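Hypothetical protein (Nitrosomonas europaea, PDB 2IN3) is a putative protein disulfide isomerase of the DsbA family, FrnE-like subfamily, that probably carries out thiol-disulfide exchange through a thioredoxin-type domain. Local coordinates at residues L10-D15 against P26-I31; H66-V71 against A121-Q126; V100-L105 against P151-D156; G125-A130 against L135-V140. All coordinates share one frame; numbering follows the deposited sequence.

How the contacts relate
Contact 1 belongs to the thioredoxin-like core and is wholly apolar, a tyrosine ring and a leucine of strand 9-14 each meeting an isoleucine of helix 19-35. The other three lie farther out, in the helical region between strands 40-45 and 179-184. Contact 2 is also buried, but it joins aromatic rings with a water and a phosphate. Contacts 3 and 4 are only partly buried, mixing small apolar contacts with serine bonds in the one and a weak ion pair in the other. Contacts 2 and 4 share G125 and Q126 and touch directly, with F122 packed on V129. Contact 4 meets contact 3 where L135 touches F153, so these three form a continuous chain of packing.

Contact 1. Residues L10-D15 against P26-I31; sequences LWYIAD and PVIENI
The ring of Y12 lies between two aliphatic groups: I28 covers one face, and the methyl of its own strand neighbour A14 sits over the opposite face, CB 3.4 Å above the ring plane and displaced toward the rim. I28 makes a CH-pi contact, with CG1 4.2 Å from the Y12 ring centroid and only 14° off the ring normal. Its branch methyl reaches the far end of the same ring, I28 CG2 standing 4.0 Å from Y12 CE2. The tyrosine gets there because chi1 of 179° extends CG directly away from the backbone N, carrying the ring out from the strand toward the helix. Two residues back, L10 takes the same extended start and meets the next turn of the helix, its CD2 3.8 Å from I31 CG2, the two side chains crossing at about a right angle. All four residues are buried, and the interface is purely apolar. Here the first strand and first helix of the beta-alpha-beta unit of a thioredoxin fold come together. The side chain of Y12 also touches the C18-to-C21 CxxC segment at the helix start, probably the redox motif. Strand 40-45 pairs with L10 and Y12 on one side, strand 179-184 with W11 on the other; L180 of the latter touches both Y12 and I28, and I31 also packs against I198 and L205 of helix 198-211.

Contact 2. Residues H66-V71 against A121-Q126; sequences HHWHSV and AFYVGQ. With EDO (1,2-ethanediol), chain D; PO4 (phosphate ion), chain B.
W68 and Y123 form a T-shaped pair, the edge of the tyrosine directed at the face of the indole, and this joins helix 58-75 to the end of helix 111-123 in the helical region inserted into the thioredoxin fold. The five-membered ring of W68 and the Y123 ring have centroids 5.0 Å apart and planes at 89°. W68 CG lies anti to the carbonyl carbon (chi1 -69°), which helps place the indole against Y123. Y123 CE1 is the leading atom, 3.5 Å from W68 NE1, with CD1 over the rim of the six-membered ring, near CZ2. F122 CD2 lies over the centre of a face of Y123, while F122 CE2 is 4.2 Å from W68 CZ2.

One step out, a single water lies in plane at the edges of both rings. It accepts from W68 NE1 at 2.9 Å and from Y123 OH at 2.8 Å, then donates to O3 of a phosphate, probably from the crystallisation liquor. F79 adds a stack on W68 and an edge-to-face contact with Y123, and S19 OG also binds the phosphate. H67 holds the phosphate from the imidazole edge, ND1 donating to O1 at 2.9 Å with a nearly straight N-H...O angle of 167°.

Contact 3. Residues V100-L105 against P151-D156; sequences VVSVSL and PVFQSD
V152, whose side chain packs on S102, offers its carbonyl O to two donors of one residue, S155: the hydroxyl OG at 2.6 Å and the backbone N at 3.0 Å. The motif is an N-cap between successive helices: S155 is the N-cap of helix 156-171, which follows closely on helix 146-154. Its OG meets V152 O in the carbonyl plane, on a lone pair at a C=O...donor angle of 137°, and also caps A158 N, so one hydroxyl links the two helices. With chi1 at 66°, OG sits between the backbone N and the carbonyl carbon, from where it reaches back to V152 O.

Across the contact, helix 94-106 brings in a small residue where the backbones come close. The CA atoms of S102 and F153 are 5.6 Å apart, and S102 CB is 3.6 Å from V152 CG1. S102 OG is spent within its own helix on R98 O; it also lies 3.3 Å from F153 CA, a packing contact. R98 reaches across as well, binding F153 O through NH2 and making a cation-pi contact with the F153 ring, whose other neighbours include L132 and L135. One turn on from S102, L105 closes the more exposed margin: its side chain crosses V152 at a slant, and its CD1 lies 3.9 Å from V152 CG1, the same methyl that S102 CB touches.

Contact 4. Residues G125-A130 against L135-V140; sequences GQEDVA and LKKLAV
V129 and L135 make the tight half of this contact, which folds the linker between helices 111-123 and 132-141 back on the second of them. The linker bends in an inverse gamma turn centred on D128, closed by a weak bond from V129 N to E127 O. Just after it, the carbonyl oxygen V129 O is pressed against the whole fork of the leucine: L135 CD2 stands 3.4 Å away, CG 3.5 Å and CD1 3.6 Å. This is packing of an oxygen on aliphatic carbon, while the side chains themselves meet more distantly, V129 CB being 4.5 Å from L135 CD2. Both residues are buried. I118 of helix 111-123 touches the two of them, F122 touches V129, and F149 of helix 146-154 packs on L135. The D128 carboxylate is bonded within the bend: OD1 takes a weak bond from A130 N, and OD2 a hydrogen bond from Q131 NE2.

Toward solvent the contact is looser and electrostatic. Exposed K137 crosses E127 at about a right angle in a long salt bridge. The lysine leaves with CG opposite the backbone N (chi1 -172°) and bends at chi3 (67°), which swings its ammonium back toward the carboxylate at the end of an extended glutamate. Even so the charges stay apart, and E127 OE1, buried by the contact, has no hydrogen-bonding partner in the model. The attraction is probably weak at this length: E127 OE1 is 3.8 Å and OE2 4.1 Å from K137 NZ.

Contact 1. Residues L10-D15 against P26-I31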
loop_
_atom_site.group_PDB
_atom_site.type_symbol
_atom_site.label_atom_id
_atom_site.label_comp_id
_atom_site.label_asym_id
_atom_site.label_seq_id
_atom_site.Cartn_x
_atom_site.Cartn_y
_atom_site.Cartn_z
ATOM N N LEU A 10 4.461 -13.591 1.607
ATOM C CA LEU A 10 5.045 -12.574 0.749
ATOM C C LEU A 10 4.428 -11.265 1.233
ATOM O O LEU A 10 3.208 -11.014 1.058
ATOM C CB LEU A 10 4.728 -12.842 -0.738
ATOM C CG LEU A 10 5.242 -11.756 -1.721
ATOM C CD1 LEU A 10 6.768 -11.662 -1.733
ATOM C CD2 LEU A 10 4.711 -11.964 -3.158
ATOM N N TRP A 11 5.255 -10.485 1.917
ATOM C CA TRP A 11 4.856 -9.159 2.398
ATOM C C TRP A 11 4.970 -8.087 1.311
ATOM O O TRP A 11 6.063 -7.843 0.776
ATOM C CB TRP A 11 5.708 -8.744 3.609
ATOM C CG TRP A 11 5.472 -9.551 4.835
ATOM C CD1 TRP A 11 6.285 -10.522 5.355
ATOM C CD2 TRP A 11 4.339 -9.462 5.711
ATOM N NE1 TRP A 11 5.729 -11.042 6.514
ATOM C CE2 TRP A 11 4.540 -10.402 6.754
ATOM C CE3 TRP A 11 3.171 -8.677 5.713
ATOM C CZ2 TRP A 11 3.606 -10.592 7.793
ATOM C CZ3 TRP A 11 2.249 -8.855 6.763
ATOM C CH2 TRP A 11 2.476 -9.807 7.775
ATOM N N TYR A 12 3.858 -7.431 1.036
ATOM C CA TYR A 12 3.844 -6.259 0.179
ATOM C C TYR A 12 3.941 -5.016 1.064
ATOM O O TYR A 12 3.019 -4.717 1.821
ATOM C CB TYR A 12 2.556 -6.238 -0.671
ATOM C CG TYR A 12 2.430 -5.043 -1.592
ATOM C CD1 TYR A 12 3.504 -4.619 -2.382
ATOM C CD2 TYR A 12 1.236 -4.357 -1.672
ATOM C CE1 TYR A 12 3.359 -3.522 -3.271
ATOM C CE2 TYR A 12 1.066 -3.239 -2.546
ATOM C CZ TYR A 12 2.140 -2.838 -3.319
ATOM O OH TYR A 12 1.975 -1.767 -4.167
ATOM N N ILE A 13 5.089 -4.337 0.998
ATOM C CA ILE A 13 5.368 -3.233 1.894
ATOM C C ILE A 13 5.151 -1.977 1.080
ATOM O O ILE A 13 5.931 -1.659 0.155
ATOM C CB ILE A 13 6.812 -3.288 2.478
ATOM C CG1 ILE A 13 7.030 -4.617 3.239
ATOM C CG2 ILE A 13 7.048 -2.114 3.397
ATOM C CD1 ILE A 13 8.467 -4.896 3.674
ATOM N N ALA A 14 4.088 -1.272 1.429
ATOM C CA ALA A 14 3.548 -0.214 0.562
ATOM C C ALA A 14 2.700 0.756 1.340
ATOM O O ALA A 14 2.236 0.444 2.441
ATOM C CB ALA A 14 2.767 -0.801 -0.583
ATOM N N ASP A 15 2.525 1.933 0.767
ATOM C CA ASP A 15 1.695 2.977 1.330
ATOM C C ASP A 15 0.745 3.424 0.220
ATOM O O ASP A 15 1.199 3.670 -0.903
ATOM C CB ASP A 15 2.599 4.152 1.722
ATOM C CG ASP A 15 1.852 5.231 2.473
ATOM O OD1 ASP A 15 0.925 5.839 1.889
ATOM O OD2 ASP A 15 2.182 5.462 3.668
ATOM N N PRO A 26 -1.147 -3.048 -10.638
ATOM C CA PRO A 26 -1.406 -4.172 -11.551
ATOM C C PRO A 26 -0.426 -5.344 -11.411
ATOM O O PRO A 26 -0.790 -6.489 -11.694
ATOM C CB PRO A 26 -1.261 -3.532 -12.938
ATOM C CG PRO A 26 -1.603 -2.091 -12.719
ATOM C CD PRO A 26 -0.924 -1.795 -11.399
ATOM N N VAL A 27 0.817 -5.061 -11.005
ATOM C CA VAL A 27 1.856 -6.092 -10.919
ATOM C C VAL A 27 1.583 -6.964 -9.690
ATOM O O VAL A 27 1.568 -8.201 -9.756
ATOM C CB VAL A 27 3.257 -5.446 -10.794
ATOM C CG1 VAL A 27 4.354 -6.535 -10.622
ATOM C CG2 VAL A 27 3.529 -4.545 -12.003
ATOM N N ILE A 28 1.346 -6.335 -8.554
ATOM C CA ILE A 28 1.034 -7.127 -7.355
ATOM C C ILE A 28 -0.311 -7.875 -7.477
ATOM O O ILE A 28 -0.449 -9.000 -6.968
ATOM C CB ILE A 28 1.196 -6.287 -6.019
ATOM C CG1 ILE A 28 1.182 -7.227 -4.780
ATOM C CG2 ILE A 28 0.077 -5.246 -5.913
ATOM C CD1 ILE A 28 2.392 -8.224 -4.749
ATOM N N GLU A 29 -1.283 -7.311 -8.212
ATOM C CA GLU A 29 -2.538 -8.041 -8.516
ATOM C C GLU A 29 -2.222 -9.365 -9.280
ATOM O O GLU A 29 -2.744 -10.443 -8.940
ATOM C CB GLU A 29 -3.519 -7.184 -9.343
ATOM C CG GLU A 29 -4.839 -7.921 -9.784
ATOM C CD GLU A 29 -5.613 -7.230 -10.962
ATOM O OE1 GLU A 29 -5.242 -6.101 -11.374
ATOM O OE2 GLU A 29 -6.599 -7.836 -11.486
ATOM N N ASN A 30 -1.405 -9.261 -10.317
ATOM C CA ASN A 30 -1.026 -10.443 -11.091
ATOM C C ASN A 30 -0.279 -11.468 -10.252
ATOM O O ASN A 30 -0.559 -12.670 -10.333
ATOM C CB ASN A 30 -0.216 -10.081 -12.335
ATOM C CG ASN A 30 -0.104 -11.272 -13.308
ATOM O OD1 ASN A 30 0.743 -12.159 -13.153
ATOM N ND2 ASN A 30 -0.998 -11.312 -14.296
ATOM N N ILE A 31 0.659 -10.986 -9.425
ATOM C CA ILE A 31 1.414 -11.862 -8.525
ATOM C C ILE A 31 0.455 -12.620 -7.583
ATOM O O ILE A 31 0.517 -13.855 -7.469
ATOM C CB ILE A 31 2.452 -11.050 -7.713
ATOM C CG1 ILE A 31 3.555 -10.526 -8.625
ATOM C CG2 ILE A 31 3.086 -11.939 -6.598
ATOM C CD1 ILE A 31 4.449 -9.433 -7.931
#

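Contact 2. Residues H66-V71 against A121-Q126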
loop_
_atom_site.group_PDB
_atom_site.type_symbol
_atom_site.label_atom_id
_atom_site.label_comp_id
_atom_site.label_asym_id
_atom_site.label_seq_id
_atom_site.Cartn_x
_atom_site.Cartn_y
_atom_site.Cartn_z
ATOM N N HIS A 66 6.196 15.102 -10.405
ATOM C CA HIS A 66 7.077 14.502 -11.393
ATOM C C HIS A 66 6.984 12.977 -11.276
ATOM O O HIS A 66 6.932 12.284 -12.299
ATOM C CB HIS A 66 8.527 14.961 -11.220
ATOM C CG HIS A 66 9.493 14.172 -12.050
ATOM N ND1 HIS A 66 9.439 14.144 -13.430
ATOM C CD2 HIS A 66 10.521 13.361 -11.694
ATOM C CE1 HIS A 66 10.396 13.359 -13.888
ATOM N NE2 HIS A 66 11.067 12.872 -12.856
ATOM N N HIS A 67 6.938 12.465 -10.034
ATOM C CA HIS A 67 6.770 11.020 -9.818
ATOM C C HIS A 67 5.453 10.529 -10.437
ATOM O O HIS A 67 5.441 9.503 -11.106
ATOM C CB HIS A 67 6.874 10.623 -8.323
ATOM C CG HIS A 67 8.266 10.753 -7.781
ATOM N ND1 HIS A 67 8.546 10.818 -6.432
ATOM C CD2 HIS A 67 9.455 10.871 -8.417
ATOM C CE1 HIS A 67 9.853 10.971 -6.260
ATOM N NE2 HIS A 67 10.428 11.011 -7.451
ATOM N N TRP A 68 4.362 11.278 -10.246
ATOM C CA TRP A 68 3.068 10.900 -10.812
ATOM C C TRP A 68 3.135 10.814 -12.339
ATOM O O TRP A 68 2.723 9.835 -12.939
ATOM C CB TRP A 68 1.982 11.918 -10.451
ATOM C CG TRP A 68 1.561 11.969 -9.017
ATOM C CD1 TRP A 68 2.252 11.487 -7.909
ATOM C CD2 TRP A 68 0.392 12.606 -8.515
ATOM N NE1 TRP A 68 1.561 11.779 -6.770
ATOM C CE2 TRP A 68 0.404 12.448 -7.103
ATOM C CE3 TRP A 68 -0.688 13.278 -9.121
ATOM C CZ2 TRP A 68 -0.622 12.932 -6.280
ATOM C CZ3 TRP A 68 -1.720 13.766 -8.293
ATOM C CH2 TRP A 68 -1.664 13.605 -6.884
ATOM N N HIS A 69 3.655 11.849 -12.976
ATOM C CA HIS A 69 3.875 11.788 -14.418
ATOM C C HIS A 69 4.713 10.555 -14.836
ATOM O O HIS A 69 4.324 9.842 -15.760
ATOM C CB HIS A 69 4.505 13.084 -14.887
ATOM C CG HIS A 69 3.571 14.254 -14.858
ATOM N ND1 HIS A 69 2.530 14.388 -15.746
ATOM C CD2 HIS A 69 3.530 15.351 -14.067
ATOM C CE1 HIS A 69 1.903 15.535 -15.525
ATOM N NE2 HIS A 69 2.484 16.132 -14.505
ATOM N N SER A 70 5.845 10.292 -14.158
ATOM C CA SER A 70 6.660 9.109 -14.452
ATOM C C SER A 70 5.881 7.829 -14.352
ATOM O O SER A 70 6.008 6.974 -15.235
ATOM C CB SER A 70 7.900 8.979 -13.551
ATOM O OG SER A 70 8.694 10.128 -13.629
ATOM N N VAL A 71 5.110 7.693 -13.269
ATOM C CA VAL A 71 4.280 6.500 -13.036
ATOM C C VAL A 71 3.250 6.364 -14.167
ATOM O O VAL A 71 3.073 5.287 -14.757
ATOM C CB VAL A 71 3.563 6.563 -11.670
ATOM C CG1 VAL A 71 2.541 5.396 -11.553
ATOM C CG2 VAL A 71 4.560 6.461 -10.547
ATOM N N ALA A 121 -9.050 6.612 -5.097
ATOM C CA ALA A 121 -9.811 7.728 -4.560
ATOM C C ALA A 121 -8.907 8.947 -4.426
ATOM O O ALA A 121 -9.355 10.078 -4.599
ATOM C CB ALA A 121 -10.430 7.368 -3.235
ATOM N N PHE A 122 -7.653 8.696 -4.063
ATOM C CA PHE A 122 -6.668 9.738 -3.922
ATOM C C PHE A 122 -6.140 10.248 -5.281
ATOM O O PHE A 122 -6.296 11.435 -5.608
ATOM C CB PHE A 122 -5.518 9.229 -3.057
ATOM C CG PHE A 122 -4.431 10.253 -2.821
ATOM C CD1 PHE A 122 -4.731 11.495 -2.244
ATOM C CD2 PHE A 122 -3.125 9.960 -3.128
ATOM C CE1 PHE A 122 -3.720 12.438 -2.005
ATOM C CE2 PHE A 122 -2.104 10.896 -2.901
ATOM C CZ PHE A 122 -2.406 12.133 -2.350
ATOM N N TYR A 123 -5.535 9.360 -6.066
ATOM C CA TYR A 123 -4.871 9.796 -7.308
ATOM C C TYR A 123 -5.826 10.251 -8.403
ATOM O O TYR A 123 -5.531 11.210 -9.143
ATOM C CB TYR A 123 -3.914 8.727 -7.817
ATOM C CG TYR A 123 -2.742 8.539 -6.878
ATOM C CD1 TYR A 123 -1.874 9.603 -6.610
ATOM C CD2 TYR A 123 -2.505 7.315 -6.244
ATOM C CE1 TYR A 123 -0.799 9.456 -5.738
ATOM C CE2 TYR A 123 -1.420 7.160 -5.345
ATOM C CZ TYR A 123 -0.569 8.247 -5.137
ATOM O OH TYR A 123 0.468 8.145 -4.271
ATOM N N VAL A 124 -6.981 9.599 -8.487
ATOM C CA VAL A 124 -7.966 9.918 -9.518
ATOM C C VAL A 124 -9.063 10.776 -8.926
ATOM O O VAL A 124 -9.380 11.833 -9.466
ATOM C CB VAL A 124 -8.543 8.627 -10.162
ATOM C CG1 VAL A 124 -9.565 8.945 -11.285
ATOM C CG2 VAL A 124 -7.383 7.738 -10.689
ATOM N N GLY A 125 -9.620 10.335 -7.802
ATOM C CA GLY A 125 -10.766 11.019 -7.202
ATOM C C GLY A 125 -10.387 12.349 -6.566
ATOM O O GLY A 125 -11.250 13.195 -6.346
ATOM N N GLN A 126 -9.094 12.525 -6.258
ATOM C CA GLN A 126 -8.594 13.701 -5.520
ATOM C C GLN A 126 -9.237 13.817 -4.146
ATOM O O GLN A 126 -9.507 14.929 -3.649
ATOM C CB GLN A 126 -8.796 14.982 -6.338
ATOM C CG GLN A 126 -8.117 14.910 -7.680
ATOM C CD GLN A 126 -8.009 16.235 -8.372
ATOM O OE1 GLN A 126 -8.990 16.945 -8.507
ATOM N NE2 GLN A 126 -6.813 16.569 -8.830
HETATM C C1 EDO D . 9.052 9.923 -17.447
HETATM O O1 EDO D . 8.607 10.855 -16.455
HETATM C C2 EDO D . 10.111 9.025 -16.852
HETATM O O2 EDO D . 10.930 9.888 -16.065
HETATM P P PO4 B . 5.933 9.646 -4.168
HETATM O O1 PO4 B . 6.450 11.021 -4.485
HETATM O O2 PO4 B . 5.983 9.329 -2.688
HETATM O O3 PO4 B . 4.538 9.517 -4.696
HETATM O O4 PO4 B . 6.894 8.659 -4.824
HETATM O O HOH W 1 2.163 10.378 -4.285
#

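Contact 3. Residues V100-L105 against P151-D156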
loop_
_atom_site.group_PDB
_atom_site.type_symbol
_atom_site.label_atom_id
_atom_site.label_comp_id
_atom_site.label_asym_id
_atom_site.label_seq_id
_atom_site.Cartn_x
_atom_site.Cartn_y
_atom_site.Cartn_z
ATOM N N VAL A 100 -6.128 0.402 6.212
ATOM C CA VAL A 100 -5.734 -0.889 5.636
ATOM C C VAL A 100 -5.548 -1.932 6.786
ATOM O O VAL A 100 -6.086 -3.035 6.716
ATOM C CB VAL A 100 -4.467 -0.749 4.774
ATOM C CG1 VAL A 100 -3.934 -2.140 4.361
ATOM C CG2 VAL A 100 -4.749 0.187 3.538
ATOM N N VAL A 101 -4.832 -1.550 7.846
ATOM C CA VAL A 101 -4.599 -2.408 9.012
ATOM C C VAL A 101 -5.952 -2.825 9.588
ATOM O O VAL A 101 -6.152 -4.002 9.899
ATOM C CB VAL A 101 -3.739 -1.707 10.117
ATOM C CG1 VAL A 101 -3.715 -2.541 11.438
ATOM C CG2 VAL A 101 -2.319 -1.467 9.589
ATOM N N SER A 102 -6.864 -1.858 9.724
ATOM C CA SER A 102 -8.208 -2.108 10.221
ATOM C C SER A 102 -8.973 -3.177 9.429
ATOM O O SER A 102 -9.583 -4.068 10.027
ATOM C CB SER A 102 -9.042 -0.818 10.244
ATOM O OG SER A 102 -8.499 0.144 11.141
ATOM N N VAL A 103 -8.937 -3.080 8.099
ATOM C CA VAL A 103 -9.621 -4.045 7.246
ATOM C C VAL A 103 -8.964 -5.435 7.386
ATOM O O VAL A 103 -9.645 -6.466 7.353
ATOM C CB VAL A 103 -9.631 -3.561 5.775
ATOM C CG1 VAL A 103 -10.106 -4.683 4.828
ATOM C CG2 VAL A 103 -10.509 -2.289 5.642
ATOM N N SER A 104 -7.654 -5.465 7.594
ATOM C CA SER A 104 -6.965 -6.735 7.848
ATOM C C SER A 104 -7.498 -7.467 9.100
ATOM O O SER A 104 -7.453 -8.697 9.142
ATOM C CB SER A 104 -5.438 -6.557 7.928
ATOM O OG SER A 104 -5.049 -6.076 9.205
ATOM N N LEU A 105 -7.986 -6.717 10.098
ATOM C CA LEU A 105 -8.564 -7.272 11.330
ATOM C C LEU A 105 -10.028 -7.688 11.132
ATOM O O LEU A 105 -10.544 -8.583 11.834
ATOM C CB LEU A 105 -8.490 -6.220 12.453
ATOM C CG LEU A 105 -7.081 -5.680 12.767
ATOM C CD1 LEU A 105 -7.056 -4.584 13.810
ATOM C CD2 LEU A 105 -6.196 -6.819 13.187
ATOM N N PRO A 151 -15.256 1.747 14.621
ATOM C CA PRO A 151 -14.659 1.406 15.934
ATOM C C PRO A 151 -13.216 0.852 15.821
ATOM O O PRO A 151 -12.345 1.231 16.637
ATOM C CB PRO A 151 -15.604 0.334 16.485
ATOM C CG PRO A 151 -16.932 0.645 15.840
ATOM C CD PRO A 151 -16.553 1.071 14.430
ATOM N N VAL A 152 -12.979 -0.018 14.831
ATOM C CA VAL A 152 -11.647 -0.591 14.616
ATOM C C VAL A 152 -10.631 0.490 14.231
ATOM O O VAL A 152 -9.585 0.594 14.870
ATOM C CB VAL A 152 -11.659 -1.802 13.623
ATOM C CG1 VAL A 152 -10.230 -2.323 13.336
ATOM C CG2 VAL A 152 -12.545 -2.939 14.196
ATOM N N PHE A 153 -10.974 1.329 13.245
ATOM C CA PHE A 153 -10.115 2.453 12.829
ATOM C C PHE A 153 -9.705 3.398 13.988
ATOM O O PHE A 153 -8.557 3.884 14.061
ATOM C CB PHE A 153 -10.778 3.249 11.686
ATOM C CG PHE A 153 -9.983 4.445 11.245
ATOM C CD1 PHE A 153 -8.940 4.300 10.326
ATOM C CD2 PHE A 153 -10.262 5.709 11.755
ATOM C CE1 PHE A 153 -8.195 5.393 9.922
ATOM C CE2 PHE A 153 -9.523 6.822 11.355
ATOM C CZ PHE A 153 -8.489 6.667 10.437
ATOM N N GLN A 154 -10.642 3.655 14.888
ATOM C CA GLN A 154 -10.391 4.564 15.996
ATOM C C GLN A 154 -9.685 3.914 17.193
ATOM O O GLN A 154 -9.273 4.624 18.132
ATOM C CB GLN A 154 -11.710 5.235 16.423
ATOM C CG GLN A 154 -12.287 6.095 15.268
ATOM C CD GLN A 154 -13.584 6.780 15.626
ATOM O OE1 GLN A 154 -14.323 6.311 16.484
ATOM N NE2 GLN A 154 -13.884 7.882 14.943
ATOM N N SER A 155 -9.556 2.583 17.178
ATOM C CA SER A 155 -9.073 1.839 18.358
ATOM C C SER A 155 -7.573 2.024 18.562
ATOM O O SER A 155 -6.834 2.166 17.586
ATOM C CB SER A 155 -9.365 0.334 18.235
ATOM O OG SER A 155 -8.628 -0.253 17.179
ATOM N N ASP A 156 -7.141 1.990 19.830
ATOM C CA ASP A 156 -5.710 1.966 20.148
ATOM C C ASP A 156 -5.016 0.788 19.479
ATOM O O ASP A 156 -3.864 0.925 19.021
ATOM C CB ASP A 156 -5.472 1.929 21.661
ATOM C CG ASP A 156 -5.652 3.287 22.301
ATOM O OD1 ASP A 156 -5.639 4.307 21.569
ATOM O OD2 ASP A 156 -5.820 3.347 23.531
#

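Contact 4. Residues G125-A130 against L135-V140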
loop_
_atom_site.group_PDB
_atom_site.type_symbol
_atom_site.label_atom_id
_atom_site.label_comp_id
_atom_site.label_asym_id
_atom_site.label_seq_id
_atom_site.Cartn_x
_atom_site.Cartn_y
_atom_site.Cartn_z
ATOM N N GLY A 125 -9.620 10.335 -7.802
ATOM C CA GLY A 125 -10.766 11.019 -7.202
ATOM C C GLY A 125 -10.387 12.349 -6.566
ATOM O O GLY A 125 -11.250 13.195 -6.346
ATOM N N GLN A 126 -9.094 12.525 -6.258
ATOM C CA GLN A 126 -8.594 13.701 -5.520
ATOM C C GLN A 126 -9.237 13.817 -4.146
ATOM O O GLN A 126 -9.507 14.929 -3.649
ATOM C CB GLN A 126 -8.796 14.982 -6.338
ATOM C CG GLN A 126 -8.117 14.910 -7.680
ATOM C CD GLN A 126 -8.009 16.235 -8.372
ATOM O OE1 GLN A 126 -8.990 16.945 -8.507
ATOM N NE2 GLN A 126 -6.813 16.569 -8.830
ATOM N N GLU A 127 -9.532 12.671 -3.545
ATOM C CA GLU A 127 -10.210 12.669 -2.267
ATOM C C GLU A 127 -9.162 12.709 -1.167
ATOM O O GLU A 127 -8.043 12.226 -1.358
ATOM C CB GLU A 127 -11.086 11.440 -2.125
ATOM C CG GLU A 127 -12.117 11.321 -3.211
ATOM C CD GLU A 127 -13.086 10.187 -2.968
ATOM O OE1 GLU A 127 -13.122 9.649 -1.849
ATOM O OE2 GLU A 127 -13.806 9.820 -3.909
ATOM N N ASP A 128 -9.520 13.314 -0.040
ATOM C CA ASP A 128 -8.598 13.414 1.076
ATOM C C ASP A 128 -8.687 12.125 1.874
ATOM O O ASP A 128 -9.461 12.006 2.828
ATOM C CB ASP A 128 -8.903 14.641 1.938
ATOM C CG ASP A 128 -7.805 14.929 2.959
ATOM O OD1 ASP A 128 -6.805 14.171 3.018
ATOM O OD2 ASP A 128 -7.949 15.929 3.701
ATOM N N VAL A 129 -7.880 11.154 1.450
ATOM C CA VAL A 129 -7.877 9.815 2.038
ATOM C C VAL A 129 -7.208 9.739 3.413
ATOM O O VAL A 129 -7.193 8.677 4.050
ATOM C CB VAL A 129 -7.315 8.746 1.056
ATOM C CG1 VAL A 129 -8.158 8.727 -0.210
ATOM C CG2 VAL A 129 -5.848 8.995 0.732
ATOM N N ALA A 130 -6.707 10.882 3.883
ATOM C CA ALA A 130 -6.346 11.047 5.299
ATOM C C ALA A 130 -7.554 11.169 6.245
ATOM O O ALA A 130 -7.387 11.082 7.467
ATOM C CB ALA A 130 -5.426 12.245 5.466
ATOM N N LEU A 135 -12.421 7.325 4.200
ATOM C CA LEU A 135 -12.056 5.925 4.377
ATOM C C LEU A 135 -13.256 4.992 4.633
ATOM O O LEU A 135 -13.313 3.886 4.072
ATOM C CB LEU A 135 -10.995 5.780 5.485
ATOM C CG LEU A 135 -9.622 6.426 5.171
ATOM C CD1 LEU A 135 -8.718 6.441 6.409
ATOM C CD2 LEU A 135 -8.914 5.749 3.970
ATOM N N LYS A 136 -14.193 5.421 5.477
ATOM C CA LYS A 136 -15.366 4.598 5.812
ATOM C C LYS A 136 -16.286 4.387 4.605
ATOM O O LYS A 136 -16.886 3.316 4.423
ATOM C CB LYS A 136 -16.126 5.174 7.025
ATOM C CG LYS A 136 -16.904 6.457 6.738
ATOM C CD LYS A 136 -17.540 7.013 8.007
ATOM C CE LYS A 136 -18.406 8.243 7.727
ATOM N NZ LYS A 136 -18.661 8.956 9.028
ATOM N N LYS A 137 -16.374 5.401 3.756
ATOM C CA LYS A 137 -17.125 5.291 2.521
ATOM C C LYS A 137 -16.528 4.186 1.621
ATOM O O LYS A 137 -17.269 3.368 1.070
ATOM C CB LYS A 137 -17.152 6.652 1.834
ATOM C CG LYS A 137 -18.057 6.764 0.632
ATOM C CD LYS A 137 -18.108 8.209 0.128
ATOM C CE LYS A 137 -16.748 8.673 -0.451
ATOM N NZ LYS A 137 -16.835 10.003 -1.142
ATOM N N LEU A 138 -15.196 4.143 1.509
ATOM C CA LEU A 138 -14.529 3.132 0.704
ATOM C C LEU A 138 -14.751 1.716 1.244
ATOM O O LEU A 138 -14.966 0.766 0.460
ATOM C CB LEU A 138 -13.019 3.461 0.514
ATOM C CG LEU A 138 -12.730 4.790 -0.204
ATOM C CD1 LEU A 138 -11.240 5.126 -0.205
ATOM C CD2 LEU A 138 -13.233 4.751 -1.620
ATOM N N ALA A 139 -14.723 1.580 2.569
ATOM C CA ALA A 139 -14.993 0.306 3.232
ATOM C C ALA A 139 -16.456 -0.176 2.968
ATOM O O ALA A 139 -16.693 -1.347 2.648
ATOM C CB ALA A 139 -14.696 0.420 4.730
ATOM N N VAL A 140 -17.400 0.752 3.037
ATOM C CA VAL A 140 -18.808 0.468 2.690
ATOM C C VAL A 140 -18.955 -0.057 1.256
ATOM O O VAL A 140 -19.738 -0.978 1.016
ATOM C CB VAL A 140 -19.695 1.709 2.906
ATOM C CG1 VAL A 140 -21.078 1.517 2.277
ATOM C CG2 VAL A 140 -19.836 1.986 4.389
#